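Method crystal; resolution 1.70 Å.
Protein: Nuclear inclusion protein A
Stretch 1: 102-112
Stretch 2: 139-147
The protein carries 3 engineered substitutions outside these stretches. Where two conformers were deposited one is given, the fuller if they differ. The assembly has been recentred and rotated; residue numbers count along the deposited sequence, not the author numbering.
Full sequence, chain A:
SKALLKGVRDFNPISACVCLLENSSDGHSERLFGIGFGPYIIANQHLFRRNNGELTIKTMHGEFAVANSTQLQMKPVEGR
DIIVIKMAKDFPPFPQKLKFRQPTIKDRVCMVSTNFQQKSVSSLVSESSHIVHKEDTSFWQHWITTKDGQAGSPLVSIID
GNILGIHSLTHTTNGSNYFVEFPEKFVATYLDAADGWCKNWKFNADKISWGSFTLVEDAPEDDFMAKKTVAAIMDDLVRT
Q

Stretch 1 (102-112) QPTIKDRVCMV
Stretch 2 (139-147) FWQHWITTK

Two segments of a chain can pack firmly without exchanging a single hydrogen bond, and residues 102-112 and 139-147 of nuclear inclusion protein A illustrate how. The first segment opens as a loop, makes a type I beta turn from Thr-104 to Asp-107, and runs as a strand through Val-109 to Val-112. The turn residues Ile-105 (phi/psi -70/-2°) and Lys-106 (-81/-28°) are flanked by extended conformations: Pro-103 at -71/161°, Thr-104 at -133/170° and Asp-107 at -72/147°. From Val-109 to Val-112 phi lies between -84 and -127° and psi between 139 and 147°. The second segment is a strand from Phe-139 to His-142, then a loop; Trp-143, at -116/24°, interrupts the extended path, which resumes at Ile-144 (-87/128°).

Both segments advance in the same sense. Pro-103 pairs with Trp-140 at a CA-CA distance of 8.7 Å, Val-109 CA lies 8.2 Å from His-142 CA, and Met-111 CA lies 7.5 Å from Ile-144 CA. The turn accounts for the uneven register, six residues of one segment passing against two of the other. Such separations suit side-chain packing, and 397 Å² of surface is buried, both sides summed.

The turn is braced internally. Asp-107 N donates to Thr-104 O at 3.0 Å; Asp-107, with chi1 m, brings OD2 to 2.9 Å from Thr-104 N; and Thr-104, with chi1 p, receives Lys-106 N on OG1 at 3.0 Å. Aspartate and threonine suit these places because their short side chains can accept nearby amide hydrogens.

At one end of the contact, Pro-103 and Trp-140 point their CB atoms toward the opposing segments. The proline ring is C-gamma exo, and its CG sits over one face of the indole, 3.7 Å from the centroid of the five-membered ring and 20° off the normal, a CH-pi contact. Trp-140 has chi1 -69° (m) and chi2 70°, offering a broad, polarizable surface to the compact pyrrolidine. Pro-103 CG is 3.5 Å from Trp-140 NE1, whose hydrogen-bonding capacity is met elsewhere in the structure. Farther along the indole, Trp-140 CH2 approaches Thr-104 C at 4.2 Å.

Beyond the turn, aliphatic packing takes over. Ile-144, chi1 m and chi2 t, extends CD1 to 3.7 Å from Met-111 N and 3.8 Å from Val-109 O. The same methyl is 4.1 Å from Met-111 CB and 4.4 Å from Val-109 CG2, with Val-109 in the m rotamer. Between these two residues, Cys-110 directs its CB away, the alternation expected of a strand.

Met-111 supplies reach: its t, t, m side chain carries CE to 3.8 Å from His-142 CE1 and 3.6 Å from Thr-146 CG2. Thr-146 adopts p, and His-142 has chi1 71° (p) and chi2 82°. His-142 ND1 also accepts a hydrogen bond from Ile-144 N at 3.1 Å, tying the end of the strand to the loop that follows. The long, unbranched methionine side chain thus places one methyl, CE, against both His-142 and Thr-146.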

ATOM      1  N   GLN A 102       7.972   0.663  11.226  1.00 12.03           N
ATOM      2  CA  GLN A 102       9.052   0.808  10.263  1.00 11.83           C
ATOM      3  C   GLN A 102       9.862  -0.507  10.207  1.00  9.91           C
ATOM      4  O   GLN A 102      10.070  -1.164  11.240  1.00 10.63           O
ATOM      5  CB  GLN A 102      10.005   1.896  10.727  1.00 12.83           C
ATOM      6  CG  GLN A 102       9.483   3.312  10.674  1.00 16.19           C
ATOM      7  CD  GLN A 102      10.613   4.277  10.999  1.00 20.67           C
ATOM      8  OE1 GLN A 102      11.067   4.338  12.142  1.00 23.96           O
ATOM      9  NE2 GLN A 102      11.094   4.991   9.996  1.00 23.69           N
ATOM     10  N   PRO A 103      10.409  -0.840   9.039  1.00  9.91           N
ATOM     11  CA  PRO A 103      11.292  -2.005   8.945  1.00 10.15           C
ATOM     12  C   PRO A 103      12.624  -1.739   9.621  1.00 10.30           C
ATOM     13  O   PRO A 103      13.017  -0.577   9.803  1.00 10.34           O
ATOM     14  CB  PRO A 103      11.560  -2.169   7.440  1.00  9.57           C
ATOM     15  CG  PRO A 103      10.780  -1.092   6.729  1.00 11.47           C
ATOM     16  CD  PRO A 103      10.287  -0.110   7.761  1.00 10.77           C
ATOM     17  N   THR A 104      13.317  -2.817   9.939  1.00 10.50           N
ATOM     18  CA  THR A 104      14.691  -2.729  10.422  1.00 10.50           C
ATOM     19  C   THR A 104      15.515  -3.740   9.660  1.00 10.37           C
ATOM     20  O   THR A 104      14.966  -4.597   8.956  1.00  9.97           O
ATOM     21  CB  THR A 104      14.837  -3.034  11.934  1.00 10.68           C
ATOM     22  OG1 THR A 104      14.843  -4.453  12.140  1.00 10.73           O
ATOM     23  CG2 THR A 104      13.717  -2.393  12.755  1.00 12.41           C
ATOM     24  N   ILE A 105      16.833  -3.659   9.819  1.00 10.34           N
ATOM     25  CA  ILE A 105      17.717  -4.606   9.129  1.00 10.02           C
ATOM     26  C   ILE A 105      17.635  -6.031   9.685  1.00 10.26           C
ATOM     27  O   ILE A 105      18.306  -6.929   9.172  1.00 10.55           O
ATOM     28  CB  ILE A 105      19.192  -4.129   9.099  1.00 10.72           C
ATOM     29  CG1 ILE A 105      19.745  -3.922  10.511  1.00 11.01           C
ATOM     30  CG2 ILE A 105      19.321  -2.879   8.240  1.00 11.64           C
ATOM     31  CD1 ILE A 105      21.300  -3.719  10.502  1.00  9.48           C
ATOM     32  N   LYS A 106      16.835  -6.242  10.735  1.00  9.93           N
ATOM     33  CA  LYS A 106      16.551  -7.605  11.186  1.00 10.94           C
ATOM     34  C   LYS A 106      15.456  -8.262  10.330  1.00 10.96           C
ATOM     35  O   LYS A 106      15.401  -9.485  10.194  1.00 10.65           O
ATOM     36  CB  LYS A 106      16.123  -7.597  12.658  1.00 11.56           C
ATOM     37  CG  LYS A 106      15.845  -8.994  13.264  1.00 14.13           C
ATOM     38  CD  LYS A 106      15.523  -8.922  14.776  1.00 14.87           C
ATOM     39  CE  LYS A 106      14.845 -10.217  15.220  1.00 20.62           C
ATOM     40  NZ  LYS A 106      14.875 -10.338  16.711  1.00 23.78           N
ATOM     41  N   ASP A 107      14.580  -7.443   9.767  1.00  9.93           N
ATOM     42  CA  ASP A 107      13.386  -7.973   9.117  1.00  9.50           C
ATOM     43  C   ASP A 107      13.625  -8.687   7.806  1.00  9.97           C
ATOM     44  O   ASP A 107      14.488  -8.301   7.010  1.00 10.91           O
ATOM     45  CB  ASP A 107      12.438  -6.822   8.819  1.00  9.06           C
ATOM     46  CG  ASP A 107      11.682  -6.374  10.048  1.00 11.34           C
ATOM     47  OD1 ASP A 107      11.111  -7.242  10.754  1.00 10.60           O
ATOM     48  OD2 ASP A 107      11.692  -5.158  10.307  1.00 11.22           O
ATOM     49  N   ARG A 108      12.798  -9.690   7.561  1.00  8.94           N
ATOM     50  CA  ARG A 108      12.589 -10.178   6.211  1.00  8.46           C
ATOM     51  C   ARG A 108      11.082 -10.075   5.993  1.00  8.78           C
ATOM     52  O   ARG A 108      10.301 -10.099   6.960  1.00  7.97           O
ATOM     53  CB  ARG A 108      13.052 -11.633   6.090  1.00  9.70           C
ATOM     54  CG  ARG A 108      14.545 -11.778   6.460  1.00  8.45           C
ATOM     55  CD  ARG A 108      15.078 -13.152   6.131  1.00 11.88           C
ATOM     56  NE  ARG A 108      14.521 -14.215   6.976  1.00 14.15           N
ATOM     57  CZ  ARG A 108      15.029 -14.572   8.158  1.00 18.23           C
ATOM     58  NH1 ARG A 108      16.078 -13.920   8.658  1.00 16.61           N
ATOM     59  NH2 ARG A 108      14.494 -15.577   8.852  1.00 18.32           N
ATOM     60  N   VAL A 109      10.681  -9.943   4.731  1.00  8.50           N
ATOM     61  CA  VAL A 109       9.264  -9.653   4.437  1.00  8.37           C
ATOM     62  C   VAL A 109       8.636 -10.629   3.449  1.00  9.25           C
ATOM     63  O   VAL A 109       9.317 -11.158   2.558  1.00  9.15           O
ATOM     64  CB  VAL A 109       9.041  -8.197   3.902  1.00  8.49           C
ATOM     65  CG1 VAL A 109       9.408  -7.150   4.963  1.00 11.41           C
ATOM     66  CG2 VAL A 109       9.812  -7.969   2.592  1.00  8.55           C
ATOM     67  N   CYS A 110       7.334 -10.892   3.644  0.50  9.47           N
ATOM     68  CA  CYS A 110       6.475 -11.563   2.632  0.50  9.29           C
ATOM     69  C   CYS A 110       5.417 -10.610   2.111  0.50  9.20           C
ATOM     70  O   CYS A 110       4.837  -9.845   2.893  0.50  8.91           O
ATOM     71  CB  CYS A 110       5.722 -12.756   3.225  0.50  9.72           C
ATOM     72  SG  CYS A 110       6.719 -14.134   3.723  0.50 11.67           S
ATOM     73  N   MET A 111       5.110 -10.691   0.813  1.00  8.83           N
ATOM     74  CA  MET A 111       4.017  -9.905   0.278  1.00  9.30           C
ATOM     75  C   MET A 111       2.741 -10.689   0.524  1.00  9.51           C
ATOM     76  O   MET A 111       2.701 -11.918   0.346  1.00  8.75           O
ATOM     77  CB  MET A 111       4.254  -9.618  -1.200  1.00  9.87           C
ATOM     78  CG  MET A 111       3.224  -8.641  -1.773  1.00  9.38           C
ATOM     79  SD  MET A 111       3.647  -8.170  -3.474  1.00 13.44           S
ATOM     80  CE  MET A 111       5.224  -7.361  -3.250  1.00 12.60           C
ATOM     81  N   VAL A 112       1.699  -9.971   0.922  1.00  9.38           N
ATOM     82  CA  VAL A 112       0.404 -10.590   1.185  1.00  9.59           C
ATOM     83  C   VAL A 112      -0.637  -9.964   0.254  1.00 10.78           C
ATOM     84  O   VAL A 112      -0.648  -8.747   0.057  1.00 10.71           O
ATOM     85  CB  VAL A 112      -0.014 -10.381   2.637  1.00 10.36           C
ATOM     86  CG1 VAL A 112      -1.454 -10.877   2.827  1.00 11.65           C
ATOM     87  CG2 VAL A 112       0.932 -11.122   3.576  1.00  9.16           C
ATOM     88  N   PHE A 139      12.063   4.345   0.648  1.00 11.45           N
ATOM     89  CA  PHE A 139      11.997   3.112  -0.132  1.00 10.96           C
ATOM     90  C   PHE A 139      12.956   2.051   0.400  1.00 10.37           C
ATOM     91  O   PHE A 139      14.083   2.359   0.795  1.00 10.39           O
ATOM     92  CB  PHE A 139      12.335   3.344  -1.614  1.00 11.32           C
ATOM     93  CG  PHE A 139      11.328   4.168  -2.364  1.00 11.63           C
ATOM     94  CD1 PHE A 139      10.041   3.661  -2.639  1.00 10.86           C
ATOM     95  CD2 PHE A 139      11.658   5.446  -2.812  1.00 13.02           C
ATOM     96  CE1 PHE A 139       9.085   4.448  -3.354  1.00 11.05           C
ATOM     97  CE2 PHE A 139      10.711   6.234  -3.524  1.00 12.93           C
ATOM     98  CZ  PHE A 139       9.424   5.726  -3.783  1.00 12.75           C
ATOM     99  N   TRP A 140      12.503   0.801   0.386  1.00 10.12           N
ATOM    100  CA  TRP A 140      13.358  -0.348   0.673  1.00 10.18           C
ATOM    101  C   TRP A 140      13.288  -1.335  -0.476  1.00  9.50           C
ATOM    102  O   TRP A 140      12.191  -1.659  -0.966  1.00  9.72           O
ATOM    103  CB  TRP A 140      12.865  -1.082   1.917  1.00 10.81           C
ATOM    104  CG  TRP A 140      13.042  -0.335   3.197  1.00 10.21           C
ATOM    105  CD1 TRP A 140      12.362   0.785   3.611  1.00 11.47           C
ATOM    106  CD2 TRP A 140      13.924  -0.689   4.266  1.00 11.07           C
ATOM    107  NE1 TRP A 140      12.788   1.156   4.868  1.00 11.99           N
ATOM    108  CE2 TRP A 140      13.746   0.274   5.292  1.00 11.77           C
ATOM    109  CE3 TRP A 140      14.861  -1.734   4.459  1.00 13.44           C
ATOM    110  CZ2 TRP A 140      14.466   0.227   6.507  1.00 12.99           C
ATOM    111  CZ3 TRP A 140      15.585  -1.777   5.662  1.00 11.12           C
ATOM    112  CH2 TRP A 140      15.351  -0.807   6.684  1.00 10.75           C
ATOM    113  N   GLN A 141      14.430  -1.843  -0.883  1.00  9.73           N
ATOM    114  CA  GLN A 141      14.462  -2.842  -1.946  1.00 10.63           C
ATOM    115  C   GLN A 141      13.965  -4.213  -1.440  1.00  9.80           C
ATOM    116  O   GLN A 141      14.216  -4.599  -0.279  1.00  9.91           O
ATOM    117  CB  GLN A 141      15.881  -2.974  -2.514  1.00 10.91           C
ATOM    118  CG  GLN A 141      15.936  -3.807  -3.798  1.00 13.07           C
ATOM    119  CD  GLN A 141      17.308  -3.805  -4.454  1.00 13.73           C
ATOM    120  OE1 GLN A 141      18.241  -3.181  -3.951  1.00 18.69           O
ATOM    121  NE2 GLN A 141      17.428  -4.496  -5.581  1.00 19.06           N
ATOM    122  N   HIS A 142      13.267  -4.935  -2.314  1.00  9.72           N
ATOM    123  CA  HIS A 142      12.917  -6.325  -2.055  1.00  9.00           C
ATOM    124  C   HIS A 142      13.039  -7.106  -3.362  1.00  9.95           C
ATOM    125  O   HIS A 142      13.151  -6.507  -4.449  1.00 10.27           O
ATOM    126  CB  HIS A 142      11.498  -6.448  -1.416  1.00  9.20           C
ATOM    127  CG  HIS A 142      10.366  -6.149  -2.358  1.00  9.45           C
ATOM    128  ND1 HIS A 142       9.870  -7.085  -3.239  1.00  8.74           N
ATOM    129  CD2 HIS A 142       9.603  -5.038  -2.522  1.00 11.18           C
ATOM    130  CE1 HIS A 142       8.872  -6.556  -3.928  1.00  9.67           C
ATOM    131  NE2 HIS A 142       8.693  -5.313  -3.520  1.00  8.67           N
ATOM    132  N   TRP A 143      13.053  -8.434  -3.241  1.00  9.23           N
ATOM    133  CA  TRP A 143      13.253  -9.327  -4.388  1.00 10.72           C
ATOM    134  C   TRP A 143      12.067 -10.251  -4.730  1.00 10.51           C
ATOM    135  O   TRP A 143      12.267 -11.289  -5.369  1.00 12.17           O
ATOM    136  CB  TRP A 143      14.549 -10.126  -4.209  1.00 11.09           C
ATOM    137  CG  TRP A 143      15.774  -9.253  -4.421  1.00 12.66           C
ATOM    138  CD1 TRP A 143      16.487  -9.109  -5.584  1.00 12.99           C
ATOM    139  CD2 TRP A 143      16.397  -8.385  -3.459  1.00 12.94           C
ATOM    140  NE1 TRP A 143      17.518  -8.212  -5.398  1.00 13.76           N
ATOM    141  CE2 TRP A 143      17.481  -7.750  -4.108  1.00 13.77           C
ATOM    142  CE3 TRP A 143      16.143  -8.081  -2.116  1.00 13.24           C
ATOM    143  CZ2 TRP A 143      18.318  -6.840  -3.445  1.00 14.00           C
ATOM    144  CZ3 TRP A 143      16.984  -7.171  -1.449  1.00 12.98           C
ATOM    145  CH2 TRP A 143      18.052  -6.559  -2.128  1.00 14.75           C
ATOM    146  N   ILE A 144      10.853  -9.859  -4.336  1.00 10.01           N
ATOM    147  CA  ILE A 144       9.645 -10.655  -4.599  1.00 10.28           C
ATOM    148  C   ILE A 144       9.105 -10.269  -5.975  1.00 10.11           C
ATOM    149  O   ILE A 144       8.909  -9.090  -6.260  1.00 10.39           O
ATOM    150  CB  ILE A 144       8.556 -10.413  -3.517  1.00 10.15           C
ATOM    151  CG1 ILE A 144       9.107 -10.747  -2.116  1.00  9.97           C
ATOM    152  CG2 ILE A 144       7.251 -11.222  -3.837  1.00  9.41           C
ATOM    153  CD1 ILE A 144       8.333 -10.131  -0.939  1.00 11.40           C
ATOM    154  N   THR A 145       8.889 -11.277  -6.811  1.00 11.19           N
ATOM    155  CA  THR A 145       8.275 -11.094  -8.133  1.00 11.82           C
ATOM    156  C   THR A 145       6.951 -10.324  -8.040  1.00 12.61           C
ATOM    157  O   THR A 145       6.067 -10.687  -7.262  1.00 11.87           O
ATOM    158  CB  THR A 145       8.068 -12.470  -8.833  1.00 12.45           C
ATOM    159  OG1 THR A 145       9.344 -13.048  -9.115  1.00 12.95           O
ATOM    160  CG2 THR A 145       7.258 -12.328 -10.142  1.00 14.36           C
ATOM    161  N   THR A 146       6.836  -9.267  -8.855  1.00 13.64           N
ATOM    162  CA  THR A 146       5.612  -8.490  -8.941  1.00 15.53           C
ATOM    163  C   THR A 146       5.241  -8.189 -10.395  1.00 17.61           C
ATOM    164  O   THR A 146       6.105  -8.129 -11.279  1.00 19.43           O
ATOM    165  CB  THR A 146       5.754  -7.138  -8.217  1.00 16.08           C
ATOM    166  OG1 THR A 146       6.897  -6.462  -8.744  1.00 17.26           O
ATOM    167  CG2 THR A 146       5.983  -7.332  -6.759  1.00 14.98           C
ATOM    168  N   LYS A 147       3.954  -7.995 -10.613  1.00 19.24           N
ATOM    169  CA  LYS A 147       3.417  -7.588 -11.905  1.00 20.85           C
ATOM    170  C   LYS A 147       2.855  -6.188 -11.713  1.00 20.48           C
ATOM    171  O   LYS A 147       2.528  -5.813 -10.580  1.00 19.66           O
ATOM    172  CB  LYS A 147       2.259  -8.512 -12.259  1.00 21.36           C
ATOM    173  CG  LYS A 147       2.608  -9.922 -12.653  1.00 25.43           C
ATOM    174  CD  LYS A 147       1.324 -10.534 -13.179  1.00 29.53           C
ATOM    175  CE  LYS A 147       1.554 -11.748 -14.077  1.00 32.70           C
ATOM    176  NZ  LYS A 147       0.354 -11.933 -14.962  1.00 34.78           N
TER